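Local coordinates for protein Phospholipase/Carboxylesterase (Dyadobacter fermentans, PDB 4H0C) that probably hydrolyses carboxylic esters, perhaps including palmitoyl groups on proteins, as an enzyme of the alpha/beta hydrolase superfamily, at residues K23-L28 against D48-Y53; I102-F107 against G126-F131. All coordinates share one frame; numbering follows the deposited sequence.

Both contacts lie in one mixed beta-sheet, their centres about 10 Å apart. Contact 1 pairs strand 23-28 with strand 50-55; contact 2, which opens only after contact 1 has closed along the chain, pairs strand 102-107 with strand 127-131. The four strands run parallel in the order 50-55, 23-28, 102-107, 127-131, so the two contacts meet where strand 23-28 adjoins strand 102-107; there Tyr-103 N approaches Ala-24 O at 2.8 Å, probably as a hydrogen bond. Each contact closes a beta-alpha-beta unit, through helix 35-39 and helix 109-120 respectively. Together they form much of the central alpha/beta hydrolase sheet, whose strand 102-107 leads into the probable nucleophile elbow.

Contact 1: residues K23-L28 against D48-Y53; sequences KAVVML and DEMAIY
Strands 23-28 and 50-53 run parallel at a 23° angle, their axes approaching to 4.1 Å, and are joined by a ladder of four backbone hydrogen bonds. The first, from Ala-51 N to Lys-23 O at 2.9 Å, uses an in-plane lone pair of the carbonyl. Further along, Tyr-53 N meets Val-25 O at 2.9 Å almost along the C=O axis, and Val-25 N and Met-27 N donate back to Ala-51 O and Tyr-53 O. Val-25 and Ile-52 lie side by side on one face of the sheet. Val-25 holds CG1 in the crowded position between its backbone N and carbonyl carbon (chi1 61°), which sets that methyl 3.6 Å from Ile-52 CG1. The pair belongs to a beta-alpha-beta crossover through helix 35-39, part of the alpha/beta hydrolase sheet. Back on the Val-25 side, Ile-52 is also met by Met-27, a selenomethionine, which crosses it obliquely and brings SE to 3.6 Å from Ile-52 CG2, so the two branches of the isoleucine serve different neighbours. Met-50, also a selenomethionine, bends at chi2 (68°) and runs back over the start of the other strand. Its CG sits 3.8 Å from Lys-23 CB, and its terminal CE lies 4.0 Å from Lys-23 CD, apolar methylene against methyl along an extended lysine chain. Beyond them Lys-23 NZ stays 4.4 Å from Glu-49 OE1, too far for a salt bridge, although the opposite charges would attract each other weakly. On the opposite face, Ala-24, Val-26 and Tyr-53 pack against helix 77-94.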
ATOM      1  N   LYS A  23      -9.236  10.203  11.421  1.00 17.91           N
ATOM      2  CA  LYS A  23      -8.628   9.100  10.676  1.00 13.73           C
ATOM      3  C   LYS A  23      -7.508   9.651   9.802  1.00 13.31           C
ATOM      4  O   LYS A  23      -7.432  10.874   9.565  1.00 13.33           O
ATOM      5  CB  LYS A  23      -9.681   8.415   9.775  1.00 15.75           C
ATOM      6  CG  LYS A  23     -10.920   7.933  10.477  1.00 20.29           C
ATOM      7  CD  LYS A  23     -11.952   7.407   9.495  1.00 21.62           C
ATOM      8  CE  LYS A  23     -13.002   6.590  10.244  1.00 26.99           C
ATOM      9  NZ  LYS A  23     -14.071   6.171   9.296  1.00 34.47           N
ATOM     10  N   ALA A  24      -6.646   8.758   9.321  1.00 13.64           N
ATOM     11  CA  ALA A  24      -5.584   9.151   8.414  1.00 12.16           C
ATOM     12  C   ALA A  24      -5.429   8.111   7.361  1.00 11.56           C
ATOM     13  O   ALA A  24      -5.814   6.955   7.567  1.00 12.92           O
ATOM     14  CB  ALA A  24      -4.269   9.312   9.157  1.00 13.82           C
ATOM     15  N   VAL A  25      -4.865   8.511   6.233  1.00 11.21           N
ATOM     16  CA  VAL A  25      -4.583   7.539   5.169  1.00 11.07           C
ATOM     17  C   VAL A  25      -3.186   7.798   4.622  1.00 11.37           C
ATOM     18  O   VAL A  25      -2.819   8.960   4.368  1.00 12.58           O
ATOM     19  CB  VAL A  25      -5.633   7.556   4.027  1.00 11.63           C
ATOM     20  CG1 VAL A  25      -5.691   8.919   3.315  1.00 11.09           C
ATOM     21  CG2 VAL A  25      -5.309   6.453   3.013  1.00 12.41           C
ATOM     22  N   VAL A  26      -2.400   6.727   4.516  1.00 12.04           N
ATOM     23  CA  VAL A  26      -1.083   6.756   3.912  1.00 11.50           C
ATOM     24  C   VAL A  26      -1.260   6.309   2.462  1.00 12.39           C
ATOM     25  O   VAL A  26      -1.700   5.189   2.223  1.00 13.90           O
ATOM     26  CB  VAL A  26      -0.116   5.794   4.651  1.00 11.11           C
ATOM     27  CG1 VAL A  26       1.233   5.798   3.950  1.00 13.96           C
ATOM     28  CG2 VAL A  26      -0.006   6.172   6.117  1.00 12.84           C
HETATM   29  N   MSE A  27      -0.942   7.195   1.501  1.00 10.82           N
HETATM   30  CA  MSE A  27      -1.155   6.920   0.078  1.00 10.42           C
HETATM   31  C   MSE A  27       0.198   6.772  -0.609  1.00 11.79           C
HETATM   32  O   MSE A  27       1.053   7.639  -0.484  1.00 13.15           O
HETATM   33  CB  MSE A  27      -1.995   8.030  -0.573  1.00 10.85           C
HETATM   34  CG  MSE A  27      -3.285   8.297   0.202  1.00 13.88           C
HETATM   35 SE   MSE A  27      -4.422   9.521  -0.714  0.75 17.20          SE
HETATM   36  CE  MSE A  27      -5.034   8.378  -2.161  1.00 20.91           C
ATOM     37  N   LEU A  28       0.374   5.678  -1.344  1.00 12.26           N
ATOM     38  CA  LEU A  28       1.665   5.320  -1.926  1.00 12.09           C
ATOM     39  C   LEU A  28       1.540   5.247  -3.441  1.00 12.24           C
ATOM     40  O   LEU A  28       0.804   4.411  -3.977  1.00 13.92           O
ATOM     41  CB  LEU A  28       2.199   4.003  -1.317  1.00 11.71           C
ATOM     42  CG  LEU A  28       2.366   4.019   0.227  1.00 12.91           C
ATOM     43  CD1 LEU A  28       2.745   2.647   0.758  1.00 15.69           C
ATOM     44  CD2 LEU A  28       3.417   5.032   0.668  1.00 14.75           C
ATOM     45  N   ASP A  48     -12.704  11.825   2.809  1.00 20.53           N
ATOM     46  CA  ASP A  48     -12.946  13.197   3.255  1.00 19.57           C
ATOM     47  C   ASP A  48     -12.779  13.393   4.774  1.00 20.60           C
ATOM     48  O   ASP A  48     -12.627  14.528   5.223  1.00 20.92           O
ATOM     49  CB  ASP A  48     -14.307  13.687   2.768  1.00 21.02           C
ATOM     50  CG  ASP A  48     -15.434  12.989   3.460  1.00 23.77           C
ATOM     51  OD1 ASP A  48     -15.648  11.795   3.161  1.00 29.00           O
ATOM     52  OD2 ASP A  48     -16.098  13.634   4.304  1.00 26.29           O
ATOM     53  N   GLU A  49     -12.777  12.298   5.551  1.00 17.27           N
ATOM     54  CA  GLU A  49     -12.522  12.386   7.005  1.00 17.48           C
ATOM     55  C   GLU A  49     -11.055  12.116   7.381  1.00 15.81           C
ATOM     56  O   GLU A  49     -10.676  12.176   8.573  1.00 15.33           O
ATOM     57  CB  GLU A  49     -13.458  11.467   7.788  1.00 20.20           C
ATOM     58  CG  GLU A  49     -14.898  11.947   7.744  1.00 22.95           C
ATOM     59  CD  GLU A  49     -15.881  10.945   8.304  1.00 31.75           C
ATOM     60  OE1 GLU A  49     -15.946   9.810   7.769  1.00 35.70           O
ATOM     61  OE2 GLU A  49     -16.590  11.297   9.274  1.00 35.49           O
HETATM   62  N   MSE A  50     -10.217  11.893   6.368  1.00 14.79           N
HETATM   63  CA  MSE A  50      -8.819  11.529   6.631  1.00 15.01           C
HETATM   64  C   MSE A  50      -7.839  12.688   6.481  1.00 15.28           C
HETATM   65  O   MSE A  50      -7.962  13.534   5.565  1.00 15.75           O
HETATM   66  CB  MSE A  50      -8.325  10.419   5.707  1.00 15.09           C
HETATM   67  CG  MSE A  50      -8.793   8.981   6.072  1.00 16.77           C
HETATM   68 SE   MSE A  50     -10.702   8.818   5.780  0.75 16.00          SE
HETATM   69  CE  MSE A  50     -10.736   6.880   5.739  1.00 19.44           C
ATOM     70  N   ALA A  51      -6.860  12.695   7.386  1.00 12.50           N
ATOM     71  CA  ALA A  51      -5.613  13.417   7.161  1.00 12.18           C
ATOM     72  C   ALA A  51      -4.856  12.559   6.151  1.00 14.14           C
ATOM     73  O   ALA A  51      -4.663  11.371   6.377  1.00 14.18           O
ATOM     74  CB  ALA A  51      -4.831  13.571   8.460  1.00 14.34           C
ATOM     75  N   ILE A  52      -4.437  13.155   5.042  1.00 14.41           N
ATOM     76  CA  ILE A  52      -3.779  12.401   3.956  1.00 14.52           C
ATOM     77  C   ILE A  52      -2.281  12.651   3.998  1.00 14.97           C
ATOM     78  O   ILE A  52      -1.846  13.810   3.986  1.00 17.32           O
ATOM     79  CB  ILE A  52      -4.351  12.804   2.577  1.00 15.13           C
ATOM     80  CG1 ILE A  52      -5.850  12.465   2.487  1.00 15.60           C
ATOM     81  CG2 ILE A  52      -3.513  12.228   1.432  1.00 16.25           C
ATOM     82  CD1 ILE A  52      -6.556  13.176   1.344  1.00 17.02           C
ATOM     83  N   TYR A  53      -1.505  11.569   4.109  1.00 12.27           N
ATOM     84  CA  TYR A  53      -0.045  11.617   3.999  1.00 13.46           C
ATOM     85  C   TYR A  53       0.394  10.819   2.785  1.00 14.84           C
ATOM     86  O   TYR A  53       0.028   9.658   2.654  1.00 16.54           O
ATOM     87  CB  TYR A  53       0.592  10.942   5.218  1.00 14.23           C
ATOM     88  CG  TYR A  53       0.539  11.783   6.481  1.00 14.88           C
ATOM     89  CD1 TYR A  53       1.717  12.251   7.078  1.00 18.17           C
ATOM     90  CD2 TYR A  53      -0.675  12.085   7.094  1.00 15.40           C
ATOM     91  CE1 TYR A  53       1.681  13.024   8.236  1.00 20.34           C
ATOM     92  CE2 TYR A  53      -0.717  12.873   8.243  1.00 17.25           C
ATOM     93  CZ  TYR A  53       0.474  13.334   8.805  1.00 21.89           C
ATOM     94  OH  TYR A  53       0.473  14.107   9.939  1.00 25.68           O
TER

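Contact 2: residues I102-F107 against G126-F131; sequences IYFAGF and GGIIAF
Tyr-103 has CG anti to its carbonyl carbon (chi1 -65°), which lays the ring over the backbone of Gly-126, whereas Phe-107 has CG anti to its backbone N (chi1 172°), bringing the ring edge beside Phe-131. Gly-126 CA stands 3.7 Å from the centroid of the Tyr-103 ring and 12° off its normal, a CH-pi contact over the face. The peptide follows the ring: Gly-126 C is 3.4 Å from Tyr-103 CE2. A side chain on Gly-126 would collide with this ring, so the glycine is what allows so close a fit. Just beside it, Gly-126 N donates to Ile-102 O at 2.7 Å from above the carbonyl plane. An alanine in place of Tyr-103 would remove the ring over Gly-126, and would probably loosen the turn that leads into strand 127-131. Parallel bonding then continues, with Ile-129 N reaching Phe-104 O at 2.7 Å. On the face toward helix 109-120, Phe-104 CD1 lies alongside Ile-128 CG1 at 4.1 Å. At the far end Phe-131 CB lies in the plane of the Phe-107 ring, at its edge, 3.9 Å from Phe-107 CD1, and the two side chains cross at about a right angle. Phe-107 also meets the ring of His-194, and Gly-106 opens a GxSxG sequence consistent with the nucleophile elbow of this family. The backbone bonds of Gly-106, from its N to Ile-129 O and from Phe-131 N to its O, thus hold the strand end that would present the nucleophilic serine, with hydrophobic rings packed beside it.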
ATOM      1  N   ILE A 102      -5.862   4.273  11.025  1.00 14.16           N
ATOM      2  CA  ILE A 102      -4.935   4.575   9.931  1.00 13.19           C
ATOM      3  C   ILE A 102      -5.219   3.607   8.798  1.00 12.27           C
ATOM      4  O   ILE A 102      -5.296   2.374   9.013  1.00 14.45           O
ATOM      5  CB  ILE A 102      -3.431   4.528  10.343  1.00 12.98           C
ATOM      6  CG1 ILE A 102      -3.123   5.571  11.428  1.00 14.40           C
ATOM      7  CG2 ILE A 102      -2.546   4.781   9.115  1.00 13.40           C
ATOM      8  CD1 ILE A 102      -1.732   5.455  12.065  1.00 14.76           C
ATOM      9  N   TYR A 103      -5.426   4.180   7.615  1.00 12.06           N
ATOM     10  CA  TYR A 103      -5.720   3.438   6.386  1.00  9.60           C
ATOM     11  C   TYR A 103      -4.533   3.525   5.455  1.00 11.44           C
ATOM     12  O   TYR A 103      -3.707   4.434   5.590  1.00 12.03           O
ATOM     13  CB  TYR A 103      -6.947   4.052   5.715  1.00 11.75           C
ATOM     14  CG  TYR A 103      -8.210   3.908   6.528  1.00 11.43           C
ATOM     15  CD1 TYR A 103      -8.406   4.654   7.711  1.00 13.42           C
ATOM     16  CD2 TYR A 103      -9.200   3.007   6.148  1.00 13.45           C
ATOM     17  CE1 TYR A 103      -9.572   4.517   8.460  1.00 14.06           C
ATOM     18  CE2 TYR A 103     -10.366   2.868   6.887  1.00 14.07           C
ATOM     19  CZ  TYR A 103     -10.556   3.620   8.038  1.00 16.07           C
ATOM     20  OH  TYR A 103     -11.724   3.435   8.765  1.00 21.33           O
ATOM     21  N   PHE A 104      -4.425   2.570   4.535  1.00 12.80           N
ATOM     22  CA  PHE A 104      -3.360   2.587   3.523  1.00 12.25           C
ATOM     23  C   PHE A 104      -3.968   2.390   2.144  1.00 14.24           C
ATOM     24  O   PHE A 104      -4.903   1.589   1.976  1.00 13.61           O
ATOM     25  CB  PHE A 104      -2.331   1.468   3.745  1.00 12.05           C
ATOM     26  CG  PHE A 104      -1.595   1.558   5.053  1.00 12.87           C
ATOM     27  CD1 PHE A 104      -2.215   1.178   6.250  1.00 14.31           C
ATOM     28  CD2 PHE A 104      -0.289   2.016   5.096  1.00 14.92           C
ATOM     29  CE1 PHE A 104      -1.539   1.264   7.454  1.00 14.89           C
ATOM     30  CE2 PHE A 104       0.397   2.094   6.317  1.00 15.37           C
ATOM     31  CZ  PHE A 104      -0.233   1.730   7.494  1.00 16.59           C
ATOM     32  N   ALA A 105      -3.439   3.118   1.156  1.00 13.00           N
ATOM     33  CA  ALA A 105      -3.912   2.970  -0.218  1.00 12.69           C
ATOM     34  C   ALA A 105      -2.745   3.089  -1.174  1.00 12.42           C
ATOM     35  O   ALA A 105      -1.963   4.034  -1.082  1.00 16.77           O
ATOM     36  CB  ALA A 105      -4.990   3.998  -0.538  1.00 14.83           C
ATOM     37  N   GLY A 106      -2.600   2.134  -2.081  1.00 13.85           N
ATOM     38  CA  GLY A 106      -1.469   2.149  -3.008  1.00 13.24           C
ATOM     39  C   GLY A 106      -1.914   1.615  -4.349  1.00 15.12           C
ATOM     40  O   GLY A 106      -2.862   0.815  -4.409  1.00 15.05           O
ATOM     41  N   PHE A 107      -1.234   2.043  -5.417  1.00 13.19           N
ATOM     42  CA  PHE A 107      -1.461   1.474  -6.747  1.00 14.75           C
ATOM     43  C   PHE A 107      -0.168   0.895  -7.254  1.00 13.59           C
ATOM     44  O   PHE A 107       0.869   1.553  -7.178  1.00 15.80           O
ATOM     45  CB  PHE A 107      -1.956   2.544  -7.753  1.00 16.40           C
ATOM     46  CG  PHE A 107      -2.011   2.060  -9.170  1.00 17.63           C
ATOM     47  CD1 PHE A 107      -2.880   1.025  -9.531  1.00 18.72           C
ATOM     48  CD2 PHE A 107      -1.190   2.617 -10.142  1.00 18.63           C
ATOM     49  CE1 PHE A 107      -2.941   0.558 -10.838  1.00 21.53           C
ATOM     50  CE2 PHE A 107      -1.252   2.163 -11.461  1.00 23.62           C
ATOM     51  CZ  PHE A 107      -2.124   1.133 -11.812  1.00 22.19           C
ATOM     52  N   GLY A 126      -7.121   0.703  10.162  1.00 11.72           N
ATOM     53  CA  GLY A 126      -8.437   1.099   9.672  1.00 12.08           C
ATOM     54  C   GLY A 126      -8.870   0.304   8.452  1.00 12.95           C
ATOM     55  O   GLY A 126     -10.011  -0.146   8.359  1.00 15.21           O
ATOM     56  N   GLY A 127      -7.947   0.100   7.525  1.00 13.14           N
ATOM     57  CA  GLY A 127      -8.227  -0.623   6.289  1.00 12.34           C
ATOM     58  C   GLY A 127      -7.035  -0.505   5.365  1.00 12.85           C
ATOM     59  O   GLY A 127      -6.218   0.418   5.510  1.00 14.49           O
ATOM     60  N   ILE A 128      -6.905  -1.447   4.435  1.00 12.07           N
ATOM     61  CA  ILE A 128      -5.763  -1.486   3.532  1.00 11.02           C
ATOM     62  C   ILE A 128      -6.273  -1.711   2.119  1.00 10.58           C
ATOM     63  O   ILE A 128      -7.029  -2.643   1.872  1.00 12.28           O
ATOM     64  CB  ILE A 128      -4.778  -2.616   3.946  1.00 10.41           C
ATOM     65  CG1 ILE A 128      -4.218  -2.329   5.352  1.00 11.92           C
ATOM     66  CG2 ILE A 128      -3.653  -2.728   2.929  1.00 11.32           C
ATOM     67  CD1 ILE A 128      -3.542  -3.521   6.037  1.00 12.06           C
ATOM     68  N   ILE A 129      -5.887  -0.829   1.200  1.00 11.46           N
ATOM     69  CA  ILE A 129      -6.339  -0.907  -0.191  1.00 10.85           C
ATOM     70  C   ILE A 129      -5.136  -1.087  -1.106  1.00 11.22           C
ATOM     71  O   ILE A 129      -4.268  -0.201  -1.206  1.00 13.93           O
ATOM     72  CB  ILE A 129      -7.092   0.378  -0.566  1.00 12.13           C
ATOM     73  CG1 ILE A 129      -8.280   0.615   0.380  1.00 14.01           C
ATOM     74  CG2 ILE A 129      -7.536   0.302  -2.014  1.00 15.27           C
ATOM     75  CD1 ILE A 129      -8.644   2.088   0.481  1.00 16.58           C
ATOM     76  N   ALA A 130      -5.054  -2.247  -1.753  1.00 10.93           N
ATOM     77  CA  ALA A 130      -3.934  -2.571  -2.630  1.00 11.75           C
ATOM     78  C   ALA A 130      -4.423  -2.769  -4.052  1.00 12.67           C
ATOM     79  O   ALA A 130      -4.797  -3.890  -4.463  1.00 14.08           O
ATOM     80  CB  ALA A 130      -3.198  -3.806  -2.124  1.00 13.01           C
ATOM     81  N   PHE A 131      -4.472  -1.667  -4.808  1.00 15.51           N
ATOM     82  CA  PHE A 131      -4.889  -1.723  -6.217  1.00 14.69           C
ATOM     83  C   PHE A 131      -3.747  -2.287  -7.050  1.00 15.87           C
ATOM     84  O   PHE A 131      -2.744  -1.608  -7.278  1.00 16.79           O
ATOM     85  CB  PHE A 131      -5.239  -0.330  -6.774  1.00 15.94           C
ATOM     86  CG  PHE A 131      -6.434   0.332  -6.131  1.00 17.35           C
ATOM     87  CD1 PHE A 131      -7.704  -0.243  -6.188  1.00 19.33           C
ATOM     88  CD2 PHE A 131      -6.293   1.588  -5.513  1.00 18.40           C
ATOM     89  CE1 PHE A 131      -8.802   0.406  -5.624  1.00 17.93           C
ATOM     90  CE2 PHE A 131      -7.382   2.241  -4.962  1.00 19.10           C
ATOM     91  CZ  PHE A 131      -8.647   1.646  -5.006  1.00 18.87           C
TER